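Local coordinates for peptide ABC transporter, peptide-binding protein (Thermus thermophilus, PDB 2D5W) that binds oligopeptides, holding a pentapeptide in this crystal structure, and probably delivers them to an ABC transporter for uptake, at residues E338-K342 with A343-G347; D307-F311 with E312-V316; W468-N471 with L472-G476. All blocks are in the same frame, centred on the assembly; numbering follows the deposited sequence.

Contact 1 (E338-K342 with A343-G347)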
loop_
_atom_site.group_PDB
_atom_site.type_symbol
_atom_site.label_atom_id
_atom_site.label_comp_id
_atom_site.label_asym_id
_atom_site.label_seq_id
_atom_site.Cartn_x
_atom_site.Cartn_y
_atom_site.Cartn_z
ATOM N N GLU A 338 -20.208 -14.493 -0.658
ATOM C CA GLU A 338 -20.530 -15.010 -1.979
ATOM C C GLU A 338 -21.746 -14.279 -2.542
ATOM O O GLU A 338 -21.789 -13.962 -3.728
ATOM C CB GLU A 338 -20.794 -16.517 -1.931
ATOM C CG GLU A 338 -21.093 -17.119 -3.299
ATOM C CD GLU A 338 -19.944 -16.969 -4.287
ATOM O OE1 GLU A 338 -20.199 -17.057 -5.507
ATOM O OE2 GLU A 338 -18.787 -16.779 -3.855
ATOM N N GLY A 339 -22.732 -14.004 -1.691
ATOM C CA GLY A 339 -23.910 -13.291 -2.151
ATOM C C GLY A 339 -23.538 -11.884 -2.581
ATOM O O GLY A 339 -24.052 -11.364 -3.571
ATOM N N LEU A 340 -22.628 -11.268 -1.833
ATOM C CA LEU A 340 -22.170 -9.917 -2.123
ATOM C C LEU A 340 -21.438 -9.828 -3.459
ATOM O O LEU A 340 -21.775 -8.994 -4.298
ATOM C CB LEU A 340 -21.248 -9.431 -1.000
ATOM C CG LEU A 340 -20.731 -7.989 -1.001
ATOM C CD1 LEU A 340 -19.731 -7.750 -2.124
ATOM C CD2 LEU A 340 -21.911 -7.066 -1.088
ATOM N N VAL A 341 -20.439 -10.679 -3.676
ATOM C CA VAL A 341 -19.702 -10.586 -4.931
ATOM C C VAL A 341 -20.563 -10.938 -6.138
ATOM O O VAL A 341 -20.362 -10.396 -7.223
ATOM C CB VAL A 341 -18.399 -11.447 -4.932
ATOM C CG1 VAL A 341 -17.497 -11.020 -3.778
ATOM C CG2 VAL A 341 -18.725 -12.924 -4.859
ATOM N N LYS A 342 -21.534 -11.829 -5.952
ATOM C CA LYS A 342 -22.425 -12.196 -7.046
ATOM C C LYS A 342 -23.296 -10.996 -7.418
ATOM O O LYS A 342 -23.356 -10.591 -8.579
ATOM C CB LYS A 342 -23.322 -13.366 -6.636
ATOM C CG LYS A 342 -24.362 -13.732 -7.688
ATOM C CD LYS A 342 -25.240 -14.886 -7.230
ATOM C CE LYS A 342 -26.337 -15.182 -8.243
ATOM N NZ LYS A 342 -27.251 -14.019 -8.428
ATOM N N ALA A 343 -23.960 -10.419 -6.424
ATOM C CA ALA A 343 -24.842 -9.282 -6.661
ATOM C C ALA A 343 -24.114 -8.011 -7.091
ATOM O O ALA A 343 -24.557 -7.313 -8.000
ATOM C CB ALA A 343 -25.664 -8.999 -5.408
ATOM N N PHE A 344 -22.993 -7.722 -6.441
ATOM C CA PHE A 344 -22.226 -6.510 -6.719
ATOM C C PHE A 344 -21.311 -6.558 -7.937
ATOM O O PHE A 344 -21.177 -5.561 -8.650
ATOM C CB PHE A 344 -21.348 -6.158 -5.509
ATOM C CG PHE A 344 -22.090 -5.553 -4.343
ATOM C CD1 PHE A 344 -23.415 -5.881 -4.069
ATOM C CD2 PHE A 344 -21.428 -4.681 -3.480
ATOM C CE1 PHE A 344 -24.067 -5.346 -2.951
ATOM C CE2 PHE A 344 -22.069 -4.146 -2.363
ATOM C CZ PHE A 344 -23.391 -4.479 -2.099
ATOM N N PHE A 345 -20.679 -7.703 -8.172
ATOM C CA PHE A 345 -19.710 -7.824 -9.259
ATOM C C PHE A 345 -19.933 -8.992 -10.212
ATOM O O PHE A 345 -19.049 -9.298 -11.014
ATOM C CB PHE A 345 -18.302 -7.978 -8.666
ATOM C CG PHE A 345 -18.010 -7.052 -7.510
ATOM C CD1 PHE A 345 -17.649 -7.561 -6.261
ATOM C CD2 PHE A 345 -18.059 -5.671 -7.675
ATOM C CE1 PHE A 345 -17.338 -6.707 -5.200
ATOM C CE2 PHE A 345 -17.750 -4.811 -6.621
ATOM C CZ PHE A 345 -17.390 -5.331 -5.382
ATOM N N ASP A 346 -21.092 -9.638 -10.131
ATOM C CA ASP A 346 -21.378 -10.804 -10.964
ATOM C C ASP A 346 -20.297 -11.864 -10.756
ATOM O O ASP A 346 -19.968 -12.626 -11.668
ATOM C CB ASP A 346 -21.463 -10.424 -12.445
ATOM C CG ASP A 346 -22.756 -9.714 -12.789
ATOM O OD1 ASP A 346 -23.821 -10.154 -12.305
ATOM O OD2 ASP A 346 -22.710 -8.725 -13.550
ATOM N N GLY A 347 -19.746 -11.890 -9.543
ATOM C CA GLY A 347 -18.717 -12.851 -9.183
ATOM C C GLY A 347 -17.354 -12.660 -9.822
ATOM O O GLY A 347 -16.449 -13.466 -9.595
#
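Leu340 and Phe344 meet one helical turn apart, with a leucine methyl group over one face of the phenyl ring. The methyl is CD2. The other branch, CD1, lies above the same face but out at the rim, 3.8 Å from Phe344 CD2. It also faces the next aromatic residue, Phe345, with Leu340 CD1 4.0 Å from Phe345 CE1. Leu340 reaches both rings because its CG lies opposite the backbone N (chi1 -174°). The Phe345 ring has the Phe344 CB over one face, and Val341 CB approaches it at 4.2 Å from Phe345 CD1. This is the close-packed side, and it faces helix 416-431, where Leu340 touches Phe424 and Phe344 touches Val417 and Thr421. Arg420 of that helix makes a cation-pi contact with Phe344. With an alanine in place of Phe344, the Leu340 methyl would probably lose the ring it covers and Arg420 its aromatic partner.

The contact forms the C-terminal part of helix 337-345. Regular bonds from Ala343 N to Gly339 O and from Phe344 N to Leu340 O give way to a wider closure. Val341 O accepts from both Phe345 N, at 2.9 Å, and Gly347 N, at 2.8 Å. The two donors come from opposite faces of the carbonyl plane. Asp346 and Gly347 both have positive phi, which curls the chain back over the last turn. The bond from Asp346 N to Lys342 O is weak.

The solvent side is looser. Lys342 and Ala343 are exposed, and each side chain leaves the backbone pointing away from the other segment. Lys342 NZ stays 6.5 Å from Asp346 OD1, too far for a salt bridge. Asp346 instead pairs through OD2 with Arg281.

Contact 2 (D307-F311 with E312-V316)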
loop_
_atom_site.group_PDB
_atom_site.type_symbol
_atom_site.label_atom_id
_atom_site.label_comp_id
_atom_site.label_asym_id
_atom_site.label_seq_id
_atom_site.Cartn_x
_atom_site.Cartn_y
_atom_site.Cartn_z
ATOM N N ASP A 307 -9.927 -5.731 8.960
ATOM C CA ASP A 307 -9.015 -5.948 10.065
ATOM C C ASP A 307 -9.825 -5.914 11.352
ATOM O O ASP A 307 -10.895 -5.296 11.419
ATOM C CB ASP A 307 -7.911 -4.893 10.072
ATOM C CG ASP A 307 -6.768 -5.268 9.157
ATOM O OD1 ASP A 307 -6.493 -4.516 8.199
ATOM O OD2 ASP A 307 -6.151 -6.333 9.391
ATOM N N ILE A 308 -9.303 -6.598 12.363
ATOM C CA ILE A 308 -9.956 -6.727 13.658
ATOM C C ILE A 308 -8.978 -6.367 14.767
ATOM O O ILE A 308 -7.882 -6.922 14.828
ATOM C CB ILE A 308 -10.401 -8.190 13.887
ATOM C CG1 ILE A 308 -11.307 -8.657 12.742
ATOM C CG2 ILE A 308 -11.078 -8.329 15.242
ATOM C CD1 ILE A 308 -12.650 -7.978 12.684
ATOM N N ASN A 309 -9.367 -5.441 15.635
ATOM C CA ASN A 309 -8.501 -5.061 16.743
ATOM C C ASN A 309 -8.491 -6.221 17.741
ATOM O O ASN A 309 -9.536 -6.584 18.279
ATOM C CB ASN A 309 -9.035 -3.805 17.430
ATOM C CG ASN A 309 -8.091 -3.283 18.491
ATOM O OD1 ASN A 309 -7.344 -4.050 19.093
ATOM N ND2 ASN A 309 -8.127 -1.980 18.738
ATOM N N LYS A 310 -7.319 -6.806 17.974
ATOM C CA LYS A 310 -7.197 -7.924 18.904
ATOM C C LYS A 310 -6.326 -7.576 20.106
ATOM O O LYS A 310 -5.873 -8.468 20.833
ATOM C CB LYS A 310 -6.624 -9.143 18.173
ATOM C CG LYS A 310 -7.504 -9.631 17.026
ATOM C CD LYS A 310 -6.820 -10.717 16.200
ATOM C CE LYS A 310 -5.599 -10.188 15.453
ATOM N NZ LYS A 310 -5.953 -9.141 14.448
ATOM N N PHE A 311 -6.090 -6.284 20.320
ATOM C CA PHE A 311 -5.271 -5.845 21.449
ATOM C C PHE A 311 -6.046 -5.948 22.752
ATOM O O PHE A 311 -6.999 -5.206 22.986
ATOM C CB PHE A 311 -4.794 -4.406 21.251
ATOM C CG PHE A 311 -3.758 -4.256 20.178
ATOM C CD1 PHE A 311 -4.119 -3.910 18.880
ATOM C CD2 PHE A 311 -2.418 -4.476 20.464
ATOM C CE1 PHE A 311 -3.156 -3.784 17.883
ATOM C CE2 PHE A 311 -1.448 -4.355 19.476
ATOM C CZ PHE A 311 -1.816 -4.007 18.184
ATOM N N GLU A 312 -5.607 -6.867 23.606
ATOM C CA GLU A 312 -6.253 -7.116 24.885
ATOM C C GLU A 312 -6.207 -5.965 25.888
ATOM O O GLU A 312 -6.950 -5.972 26.869
ATOM C CB GLU A 312 -5.667 -8.389 25.501
ATOM C CG GLU A 312 -6.082 -9.652 24.751
ATOM C CD GLU A 312 -5.195 -10.844 25.051
ATOM O OE1 GLU A 312 -4.971 -11.142 26.242
ATOM O OE2 GLU A 312 -4.728 -11.491 24.087
ATOM N N ASN A 313 -5.345 -4.979 25.656
ATOM C CA ASN A 313 -5.267 -3.844 26.569
ATOM C C ASN A 313 -6.439 -2.884 26.355
ATOM O O ASN A 313 -6.649 -1.972 27.151
ATOM C CB ASN A 313 -3.936 -3.102 26.415
ATOM C CG ASN A 313 -3.674 -2.663 24.995
ATOM O OD1 ASN A 313 -3.435 -3.487 24.114
ATOM N ND2 ASN A 313 -3.717 -1.356 24.763
ATOM N N CYS A 314 -7.186 -3.080 25.267
ATOM C CA CYS A 314 -8.369 -2.265 24.988
ATOM C C CYS A 314 -9.521 -3.111 25.507
ATOM O O CYS A 314 -9.860 -4.133 24.918
ATOM C CB CYS A 314 -8.538 -2.012 23.484
ATOM S SG CYS A 314 -7.161 -1.082 22.746
ATOM N N GLN A 315 -10.119 -2.696 26.616
ATOM C CA GLN A 315 -11.193 -3.481 27.207
ATOM C C GLN A 315 -12.346 -3.781 26.254
ATOM O O GLN A 315 -12.982 -4.826 26.372
ATOM C CB GLN A 315 -11.711 -2.805 28.479
ATOM C CG GLN A 315 -12.581 -3.713 29.348
ATOM C CD GLN A 315 -11.929 -5.059 29.644
ATOM O OE1 GLN A 315 -10.771 -5.127 30.067
ATOM N NE2 GLN A 315 -12.674 -6.137 29.430
ATOM N N VAL A 316 -12.615 -2.882 25.312
ATOM C CA VAL A 316 -13.690 -3.099 24.345
ATOM C C VAL A 316 -13.416 -4.378 23.550
ATOM O O VAL A 316 -14.329 -5.144 23.239
ATOM C CB VAL A 316 -13.808 -1.911 23.365
ATOM C CG1 VAL A 316 -14.878 -2.197 22.323
ATOM C CG2 VAL A 316 -14.139 -0.641 24.132
#
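This is a local turn contact, in which Phe311 meets Asn313 and Cys314 where the chain passes from strand 293-308 to helix 315-320. The four residues from Phe311 to Cys314 form a type I beta turn. It is closed by a bond from Cys314 N to Phe311 O of 3.1 Å. The side chains of Phe311 and Asn313 run side by side and point the same way. Their ring and amide planes are 77° apart. Asn313 OD1 lies 3.3 Å from Phe311 CB and meets the ring obliquely. The asparagine CG sits between its own N and carbonyl carbon (chi1 55°), which brings the amide back alongside Phe311. The other end of that amide, ND2, bonds to Ser456 O.

An Asx turn comes just before the beta turn. Asn309 OD1 accepts from Phe311 N at 2.8 Å, and the N-H points at it fairly straight (160°). The same oxygen lies in the ring plane at the edge of Phe311. Asn309 ND2 donates to the backbone oxygens of Ala455 and Trp460. Two successive turns thus lead the chain out of the strand and into the helix.

Cys314 occupies the N-cap position of that helix. Its SG lies 4.3 Å from Phe311 CB and forms the disulfide with Cys458. The turn is therefore linked covalently to the chain just before strand 463-469. Lys310 points away from the turn. Its NZ folds back to Ile308 O at 3.0 Å and also bonds to Pro543 O.

Contact 3 (W468-N471 with L472-G476)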
loop_
_atom_site.group_PDB
_atom_site.type_symbol
_atom_site.label_atom_id
_atom_site.label_comp_id
_atom_site.label_asym_id
_atom_site.label_seq_id
_atom_site.Cartn_x
_atom_site.Cartn_y
_atom_site.Cartn_z
ATOM N N TRP A 468 -5.440 -3.950 0.944
ATOM C CA TRP A 468 -3.987 -3.855 0.916
ATOM C C TRP A 468 -3.597 -4.105 -0.535
ATOM O O TRP A 468 -4.096 -5.044 -1.159
ATOM C CB TRP A 468 -3.313 -4.941 1.759
ATOM C CG TRP A 468 -3.346 -4.739 3.230
ATOM C CD1 TRP A 468 -3.962 -5.539 4.142
ATOM C CD2 TRP A 468 -2.695 -3.704 3.978
ATOM N NE1 TRP A 468 -3.737 -5.074 5.412
ATOM C CE2 TRP A 468 -2.962 -3.947 5.342
ATOM C CE3 TRP A 468 -1.908 -2.596 3.628
ATOM C CZ2 TRP A 468 -2.472 -3.126 6.361
ATOM C CZ3 TRP A 468 -1.419 -1.776 4.646
ATOM C CH2 TRP A 468 -1.705 -2.048 5.995
ATOM N N VAL A 469 -2.723 -3.259 -1.065
ATOM C CA VAL A 469 -2.209 -3.417 -2.420
ATOM C C VAL A 469 -0.780 -3.894 -2.191
ATOM O O VAL A 469 0.017 -3.200 -1.556
ATOM C CB VAL A 469 -2.175 -2.082 -3.187
ATOM C CG1 VAL A 469 -1.654 -2.310 -4.602
ATOM C CG2 VAL A 469 -3.561 -1.467 -3.218
ATOM N N SER A 470 -0.459 -5.077 -2.695
ATOM C CA SER A 470 0.866 -5.645 -2.483
ATOM C C SER A 470 1.749 -5.735 -3.714
ATOM O O SER A 470 1.270 -5.748 -4.849
ATOM C CB SER A 470 0.736 -7.053 -1.892
ATOM O OG SER A 470 0.028 -7.049 -0.666
ATOM N N ASN A 471 3.055 -5.783 -3.468
ATOM C CA ASN A 471 4.028 -5.963 -4.535
ATOM C C ASN A 471 4.484 -7.423 -4.426
ATOM O O ASN A 471 3.911 -8.201 -3.652
ATOM C CB ASN A 471 5.218 -5.002 -4.389
ATOM C CG ASN A 471 5.881 -5.088 -3.033
ATOM O OD1 ASN A 471 5.902 -6.140 -2.403
ATOM N ND2 ASN A 471 6.445 -3.973 -2.581
ATOM N N LEU A 472 5.504 -7.803 -5.187
ATOM C CA LEU A 472 5.992 -9.177 -5.169
ATOM C C LEU A 472 6.909 -9.527 -4.000
ATOM O O LEU A 472 7.377 -10.660 -3.892
ATOM C CB LEU A 472 6.691 -9.496 -6.494
ATOM C CG LEU A 472 5.727 -9.795 -7.645
ATOM C CD1 LEU A 472 6.464 -9.750 -8.973
ATOM C CD2 LEU A 472 5.085 -11.159 -7.423
ATOM N N GLN A 473 7.171 -8.564 -3.125
ATOM C CA GLN A 473 8.018 -8.829 -1.969
ATOM C C GLN A 473 7.156 -9.331 -0.815
ATOM O O GLN A 473 7.073 -8.705 0.241
ATOM C CB GLN A 473 8.773 -7.564 -1.569
ATOM C CG GLN A 473 9.655 -7.010 -2.681
ATOM C CD GLN A 473 10.609 -5.945 -2.188
ATOM O OE1 GLN A 473 10.216 -5.034 -1.459
ATOM N NE2 GLN A 473 11.871 -6.047 -2.590
ATOM N N GLU A 474 6.517 -10.475 -1.035
ATOM C CA GLU A 474 5.640 -11.072 -0.033
ATOM C C GLU A 474 6.420 -11.808 1.052
ATOM O O GLU A 474 7.207 -12.711 0.765
ATOM C CB GLU A 474 4.660 -12.030 -0.714
ATOM C CG GLU A 474 3.658 -12.697 0.231
ATOM C CD GLU A 474 2.784 -11.695 0.978
ATOM O OE1 GLU A 474 2.151 -10.844 0.315
ATOM O OE2 GLU A 474 2.726 -11.764 2.226
ATOM N N ASP A 475 6.195 -11.413 2.301
ATOM C CA ASP A 475 6.873 -12.028 3.438
ATOM C C ASP A 475 5.910 -12.361 4.576
ATOM O O ASP A 475 6.337 -12.822 5.636
ATOM C CB ASP A 475 7.967 -11.097 3.969
ATOM C CG ASP A 475 7.507 -9.657 4.071
ATOM O OD1 ASP A 475 6.316 -9.430 4.363
ATOM O OD2 ASP A 475 8.337 -8.750 3.864
ATOM N N GLY A 476 4.620 -12.127 4.358
ATOM C CA GLY A 476 3.634 -12.393 5.391
ATOM C C GLY A 476 3.767 -11.447 6.574
ATOM O O GLY A 476 3.132 -11.652 7.611
HETATM O O HOH W 1 0.308 -8.932 1.383
HETATM O O HOH W 2 3.743 -8.469 -0.731
HETATM O O HOH W 3 8.139 -3.883 -0.224
#
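Asn471 and Gln473 cross at a slant, with their amide planes 88° apart, nearly perpendicular. The first amide turns back on the main chain. Its OD1 accepts from Gln473 N at 2.8 Å, with the donor above the carbonyl plane. This closes an Asx turn. Asn471 CG sits between its own N and carbonyl carbon (chi1 54°), which brings the amide over the following residues. The same OD1 lies 3.3 Å from Gln473 CB. The two amide ends do not bond directly. A water joins them, 2.9 Å from Asn471 ND2 and 2.7 Å from Gln473 OE1. Gln473 NE2 bonds to Tyr147 O, and Gln473 is the centre of an inverse gamma turn.

Glu474 points its carboxylate back toward Ser470. OE1 accepts from two waters, one shared with Ser470 OG and the other with Asn471 O. OE2 accepts from Gly476 N at 2.9 Å and from Trp355 NE1. Ser470 OG also bonds to a polar side chain of the bound peptide. Trp468 and Val469, just before it, pair with the peptide as an antiparallel beta ladder. The turn thus lies beside the peptide-binding site of this solute-binding protein.

Along the chain contact 2 comes first, then contact 1, then contact 3. Contacts 2 and 3 both start on one mixed sheet, on the neighbouring antiparallel strands 293-308 and 463-469. Their centres are about 25 Å apart, yet they touch where Asp307 packs on Trp468. The disulfide from contact 2 ends near the start of the second of these strands. Contact 1 lies apart on helix 337-345. Its centre is about 31 Å from that of contact 2 and about 25 Å from that of contact 3, and it touches neither. Strand 463-469 thus runs from the neighbourhood of the disulfide to the bound peptide, whereas contact 1 packs on helix 416-431, its nearest atoms about 14 Å from those of contact 3.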